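Local coordinates for Glyoxalase/bleomycin resistance protein/dioxygenase (Nostoc punctiforme PCC 73102, PDB 3KOL) that binds a divalent metal ion, here cobalt, and may act as a glyoxalase- or dioxygenase-type enzyme of the vicinal oxygen chelate superfamily, at residues A112-H125 against V136-I148. Sequence-based numbering, arbitrary orientation.
Sequences AVTVIGENKIAIAH and VYFYDPDGFMIEI. With CO (cobalt (II) ion), chain C.
I116 and F138 meet where helix 109-118 packs on the sheet: the CD1 methyl of I116 reaches CE2 of the phenyl ring at 3.4 Å, and its CG1 lies over one face. CG of F138 sits between the backbone N and the carbonyl carbon (chi1 49°), a rotation that lays the ring across toward strand 145-150, where I148 CG1 meets its edge. CG2 of I121 closes on CB of F138 at 3.9 Å, while V136 offers one methyl to each neighbour, CG1 to I116 and CG2 to I123. Further along, A112 and I148 touch through methyl groups.

The layout illustrates how a βαβββ module of the vicinal oxygen chelate fold is built. Strands 123-129, 134-139 and 145-150 follow one another, each antiparallel to the next; the helix covers one face, and the other carries the metal. Side chains alternate accordingly: E147, between I146 and I148, binds cobalt through OE1 at 2.1 Å, with H99, three waters and H22 of the second subunit.

At the edge strand a classic beta bulge sets A124 and H125 against Y137. Y137 N donates to H125 O (2.9 Å, 168°), whereas the bonds to Y137 O from the amides of A124 and H125 are weak. On the metal-bearing face, CB of A124 sits 3.6 Å from CE2 of Y139 and also touches the selenomethionine methyl of M145. H125 and Y137 extend side by side, their rings inclined at 38°, with CD2 of H125 3.8 Å from CE2 of Y137. The tyrosine OH hydrogen-bonds a cobalt-bound water at 2.7 Å, which makes Y137 a second-shell residue of the metal site.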
loop_
_atom_site.group_PDB
_atom_site.type_symbol
_atom_site.label_atom_id
_atom_site.label_comp_id
_atom_site.label_asym_id
_atom_site.label_seq_id
_atom_site.Cartn_x
_atom_site.Cartn_y
_atom_site.Cartn_z
ATOM N N ALA A 112 -8.320 -19.391 3.572
ATOM C CA ALA A 112 -8.508 -17.952 3.737
ATOM C C ALA A 112 -9.958 -17.571 3.469
ATOM O O ALA A 112 -10.556 -16.793 4.215
ATOM C CB ALA A 112 -7.580 -17.185 2.792
ATOM N N VAL A 113 -10.528 -18.122 2.403
ATOM C CA VAL A 113 -11.920 -17.832 2.063
ATOM C C VAL A 113 -12.821 -18.306 3.208
ATOM O O VAL A 113 -13.758 -17.611 3.603
ATOM C CB VAL A 113 -12.328 -18.539 0.738
ATOM C CG1 VAL A 113 -13.810 -18.392 0.491
ATOM C CG2 VAL A 113 -11.547 -17.941 -0.423
ATOM N N THR A 114 -12.522 -19.483 3.745
ATOM C CA THR A 114 -13.309 -20.039 4.845
ATOM C C THR A 114 -13.160 -19.175 6.103
ATOM O O THR A 114 -14.124 -18.954 6.830
ATOM C CB THR A 114 -12.873 -21.490 5.147
ATOM O OG1 THR A 114 -13.043 -22.290 3.965
ATOM C CG2 THR A 114 -13.708 -22.079 6.274
ATOM N N VAL A 115 -11.948 -18.684 6.351
ATOM C CA VAL A 115 -11.686 -17.827 7.510
ATOM C C VAL A 115 -12.537 -16.567 7.413
ATOM O O VAL A 115 -13.152 -16.142 8.388
ATOM C CB VAL A 115 -10.187 -17.446 7.582
ATOM C CG1 VAL A 115 -9.976 -16.256 8.522
ATOM C CG2 VAL A 115 -9.384 -18.650 8.059
ATOM N N ILE A 116 -12.573 -15.967 6.226
ATOM C CA ILE A 116 -13.366 -14.761 6.007
ATOM C C ILE A 116 -14.837 -15.049 6.311
ATOM O O ILE A 116 -15.534 -14.232 6.922
ATOM C CB ILE A 116 -13.239 -14.282 4.547
ATOM C CG1 ILE A 116 -11.804 -13.809 4.286
ATOM C CG2 ILE A 116 -14.248 -13.177 4.268
ATOM C CD1 ILE A 116 -11.501 -13.557 2.817
ATOM N N GLY A 117 -15.298 -16.218 5.879
ATOM C CA GLY A 117 -16.680 -16.604 6.109
ATOM C C GLY A 117 -16.997 -16.861 7.574
ATOM O O GLY A 117 -17.995 -16.362 8.093
ATOM N N GLU A 118 -16.155 -17.640 8.246
ATOM C CA GLU A 118 -16.389 -17.945 9.653
ATOM C C GLU A 118 -16.362 -16.701 10.529
ATOM O O GLU A 118 -16.985 -16.672 11.594
ATOM C CB GLU A 118 -15.364 -18.960 10.161
ATOM C CG GLU A 118 -15.703 -20.389 9.783
ATOM C CD GLU A 118 -14.750 -21.401 10.374
ATOM O OE1 GLU A 118 -14.394 -21.261 11.564
ATOM O OE2 GLU A 118 -14.371 -22.348 9.655
ATOM N N ASN A 119 -15.649 -15.670 10.082
ATOM C CA ASN A 119 -15.563 -14.429 10.842
ATOM C C ASN A 119 -16.576 -13.400 10.360
ATOM O O ASN A 119 -16.501 -12.217 10.696
ATOM C CB ASN A 119 -14.141 -13.874 10.769
ATOM C CG ASN A 119 -13.203 -14.593 11.714
ATOM O OD1 ASN A 119 -13.187 -14.317 12.916
ATOM N ND2 ASN A 119 -12.442 -15.542 11.187
ATOM N N LYS A 120 -17.523 -13.877 9.563
ATOM C CA LYS A 120 -18.595 -13.055 9.026
ATOM C C LYS A 120 -18.151 -11.755 8.367
ATOM O O LYS A 120 -18.764 -10.701 8.552
ATOM C CB LYS A 120 -19.625 -12.777 10.126
ATOM C CG LYS A 120 -20.227 -14.052 10.706
ATOM C CD LYS A 120 -21.330 -13.759 11.714
ATOM C CE LYS A 120 -21.937 -15.045 12.251
ATOM N NZ LYS A 120 -20.927 -15.897 12.939
ATOM N N ILE A 121 -17.074 -11.835 7.594
ATOM C CA ILE A 121 -16.584 -10.671 6.871
ATOM C C ILE A 121 -17.212 -10.754 5.477
ATOM O O ILE A 121 -17.057 -11.756 4.775
ATOM C CB ILE A 121 -15.044 -10.679 6.757
ATOM C CG1 ILE A 121 -14.420 -10.456 8.142
ATOM C CG2 ILE A 121 -14.588 -9.603 5.780
ATOM C CD1 ILE A 121 -12.905 -10.567 8.167
ATOM N N ALA A 122 -17.937 -9.710 5.088
ATOM C CA ALA A 122 -18.600 -9.686 3.789
ATOM C C ALA A 122 -17.586 -9.647 2.653
ATOM O O ALA A 122 -16.598 -8.919 2.712
ATOM C CB ALA A 122 -19.532 -8.481 3.700
ATOM N N ILE A 123 -17.832 -10.447 1.622
ATOM C CA ILE A 123 -16.943 -10.497 0.472
ATOM C C ILE A 123 -17.433 -9.530 -0.599
ATOM O O ILE A 123 -18.547 -9.670 -1.109
ATOM C CB ILE A 123 -16.869 -11.928 -0.101
ATOM C CG1 ILE A 123 -16.181 -12.848 0.913
ATOM C CG2 ILE A 123 -16.119 -11.929 -1.428
ATOM C CD1 ILE A 123 -16.051 -14.285 0.463
ATOM N N ALA A 124 -16.598 -8.542 -0.919
ATOM C CA ALA A 124 -16.918 -7.534 -1.923
ATOM C C ALA A 124 -16.955 -8.135 -3.320
ATOM O O ALA A 124 -17.820 -7.803 -4.126
ATOM C CB ALA A 124 -15.900 -6.409 -1.874
ATOM N N HIS A 125 -16.000 -9.010 -3.610
ATOM C CA HIS A 125 -15.946 -9.661 -4.912
ATOM C C HIS A 125 -15.227 -10.998 -4.818
ATOM O O HIS A 125 -14.290 -11.159 -4.034
ATOM C CB HIS A 125 -15.241 -8.770 -5.939
ATOM C CG HIS A 125 -15.133 -9.389 -7.298
ATOM N ND1 HIS A 125 -16.237 -9.796 -8.019
ATOM C CD2 HIS A 125 -14.054 -9.689 -8.059
ATOM C CE1 HIS A 125 -15.841 -10.319 -9.166
ATOM N NE2 HIS A 125 -14.520 -10.268 -9.216
ATOM N N VAL A 136 -9.848 -13.031 -3.826
ATOM C CA VAL A 136 -11.059 -12.702 -3.090
ATOM C C VAL A 136 -10.844 -11.310 -2.504
ATOM O O VAL A 136 -9.755 -10.996 -2.014
ATOM C CB VAL A 136 -11.336 -13.734 -1.973
ATOM C CG1 VAL A 136 -10.218 -13.715 -0.945
ATOM C CG2 VAL A 136 -12.682 -13.443 -1.315
ATOM N N TYR A 137 -11.875 -10.474 -2.581
ATOM C CA TYR A 137 -11.808 -9.098 -2.094
ATOM C C TYR A 137 -12.820 -8.841 -0.990
ATOM O O TYR A 137 -13.951 -9.327 -1.042
ATOM C CB TYR A 137 -12.087 -8.120 -3.239
ATOM C CG TYR A 137 -11.203 -8.306 -4.444
ATOM C CD1 TYR A 137 -10.146 -7.433 -4.702
ATOM C CD2 TYR A 137 -11.424 -9.358 -5.334
ATOM C CE1 TYR A 137 -9.333 -7.604 -5.818
ATOM C CE2 TYR A 137 -10.617 -9.537 -6.450
ATOM C CZ TYR A 137 -9.578 -8.658 -6.689
ATOM O OH TYR A 137 -8.794 -8.825 -7.807
ATOM N N PHE A 138 -12.413 -8.053 -0.005
ATOM C CA PHE A 138 -13.272 -7.719 1.121
ATOM C C PHE A 138 -12.778 -6.422 1.750
ATOM O O PHE A 138 -11.610 -6.063 1.615
ATOM C CB PHE A 138 -13.257 -8.863 2.141
ATOM C CG PHE A 138 -11.874 -9.335 2.500
ATOM C CD1 PHE A 138 -11.239 -8.871 3.646
ATOM C CD2 PHE A 138 -11.200 -10.232 1.676
ATOM C CE1 PHE A 138 -9.952 -9.291 3.970
ATOM C CE2 PHE A 138 -9.909 -10.659 1.987
ATOM C CZ PHE A 138 -9.285 -10.187 3.139
ATOM N N TYR A 139 -13.675 -5.717 2.428
ATOM C CA TYR A 139 -13.339 -4.448 3.071
ATOM C C TYR A 139 -12.906 -4.627 4.521
ATOM O O TYR A 139 -13.384 -5.534 5.211
ATOM C CB TYR A 139 -14.551 -3.516 3.033
ATOM C CG TYR A 139 -15.002 -3.163 1.639
ATOM C CD1 TYR A 139 -14.203 -2.379 0.810
ATOM C CD2 TYR A 139 -16.224 -3.621 1.137
ATOM C CE1 TYR A 139 -14.603 -2.057 -0.480
ATOM C CE2 TYR A 139 -16.634 -3.302 -0.156
ATOM C CZ TYR A 139 -15.815 -2.519 -0.956
ATOM O OH TYR A 139 -16.190 -2.194 -2.237
ATOM N N ASP A 140 -11.999 -3.761 4.978
ATOM C CA ASP A 140 -11.538 -3.805 6.362
ATOM C C ASP A 140 -12.533 -2.961 7.162
ATOM O O ASP A 140 -13.455 -2.388 6.576
ATOM C CB ASP A 140 -10.084 -3.291 6.482
ATOM C CG ASP A 140 -9.959 -1.767 6.458
ATOM O OD1 ASP A 140 -10.951 -1.040 6.224
ATOM O OD2 ASP A 140 -8.826 -1.288 6.678
ATOM N N PRO A 141 -12.380 -2.882 8.498
ATOM C CA PRO A 141 -13.299 -2.103 9.340
ATOM C C PRO A 141 -13.615 -0.669 8.915
ATOM O O PRO A 141 -14.688 -0.152 9.236
ATOM C CB PRO A 141 -12.634 -2.156 10.715
ATOM C CG PRO A 141 -11.987 -3.504 10.707
ATOM C CD PRO A 141 -11.358 -3.543 9.328
ATOM N N ASP A 142 -12.692 -0.027 8.203
ATOM C CA ASP A 142 -12.895 1.354 7.771
ATOM C C ASP A 142 -13.394 1.475 6.339
ATOM O O ASP A 142 -13.688 2.574 5.871
ATOM C CB ASP A 142 -11.595 2.147 7.924
ATOM C CG ASP A 142 -11.216 2.360 9.375
ATOM O OD1 ASP A 142 -11.877 3.184 10.039
ATOM O OD2 ASP A 142 -10.270 1.699 9.856
ATOM N N GLY A 143 -13.484 0.349 5.644
ATOM C CA GLY A 143 -13.958 0.385 4.274
ATOM C C GLY A 143 -12.849 0.335 3.242
ATOM O O GLY A 143 -13.103 0.547 2.058
ATOM N N PHE A 144 -11.620 0.067 3.676
ATOM C CA PHE A 144 -10.500 -0.031 2.738
ATOM C C PHE A 144 -10.486 -1.452 2.183
ATOM O O PHE A 144 -10.497 -2.423 2.941
ATOM C CB PHE A 144 -9.170 0.262 3.435
ATOM C CG PHE A 144 -7.986 0.209 2.514
ATOM C CD1 PHE A 144 -7.893 1.083 1.437
ATOM C CD2 PHE A 144 -6.977 -0.729 2.705
ATOM C CE1 PHE A 144 -6.812 1.021 0.557
ATOM C CE2 PHE A 144 -5.889 -0.801 1.833
ATOM C CZ PHE A 144 -5.808 0.074 0.757
HETATM N N MSE A 145 -10.447 -1.578 0.861
HETATM C CA MSE A 145 -10.484 -2.893 0.234
HETATM C C MSE A 145 -9.198 -3.706 0.289
HETATM O O MSE A 145 -8.127 -3.232 -0.085
HETATM C CB MSE A 145 -10.931 -2.767 -1.224
HETATM C CG MSE A 145 -11.050 -4.101 -1.932
HETATM SE SE MSE A 145 -11.575 -3.889 -3.776
HETATM C CE MSE A 145 -13.493 -4.023 -3.532
ATOM N N ILE A 146 -9.327 -4.948 0.746
ATOM C CA ILE A 146 -8.198 -5.866 0.850
ATOM C C ILE A 146 -8.402 -7.024 -0.118
ATOM O O ILE A 146 -9.522 -7.487 -0.320
ATOM C CB ILE A 146 -8.072 -6.454 2.275
ATOM C CG1 ILE A 146 -7.861 -5.328 3.288
ATOM C CG2 ILE A 146 -6.912 -7.459 2.333
ATOM C CD1 ILE A 146 -6.599 -4.520 3.042
ATOM N N GLU A 147 -7.323 -7.475 -0.737
ATOM C CA GLU A 147 -7.403 -8.600 -1.651
ATOM C C GLU A 147 -6.455 -9.677 -1.168
ATOM O O GLU A 147 -5.360 -9.381 -0.708
ATOM C CB GLU A 147 -6.996 -8.183 -3.071
ATOM C CG GLU A 147 -6.777 -9.355 -4.040
ATOM C CD GLU A 147 -6.234 -8.905 -5.387
ATOM O OE1 GLU A 147 -6.212 -7.683 -5.629
ATOM O OE2 GLU A 147 -5.851 -9.772 -6.208
ATOM N N ILE A 148 -6.899 -10.924 -1.214
ATOM C CA ILE A 148 -6.024 -12.036 -0.872
ATOM C C ILE A 148 -5.973 -12.805 -2.181
ATOM O O ILE A 148 -7.011 -13.114 -2.755
ATOM C CB ILE A 148 -6.596 -12.928 0.256
ATOM C CG1 ILE A 148 -6.500 -12.185 1.596
ATOM C CG2 ILE A 148 -5.813 -14.246 0.321
ATOM C CD1 ILE A 148 -7.008 -12.989 2.805
HETATM CO CO CO C . -5.532 -6.469 -7.238
HETATM O O HOH W 1 -7.317 -6.563 -8.210
HETATM O O HOH W 2 -5.321 -8.297 -8.482
HETATM O O HOH W 3 -5.122 -5.419 -9.137
#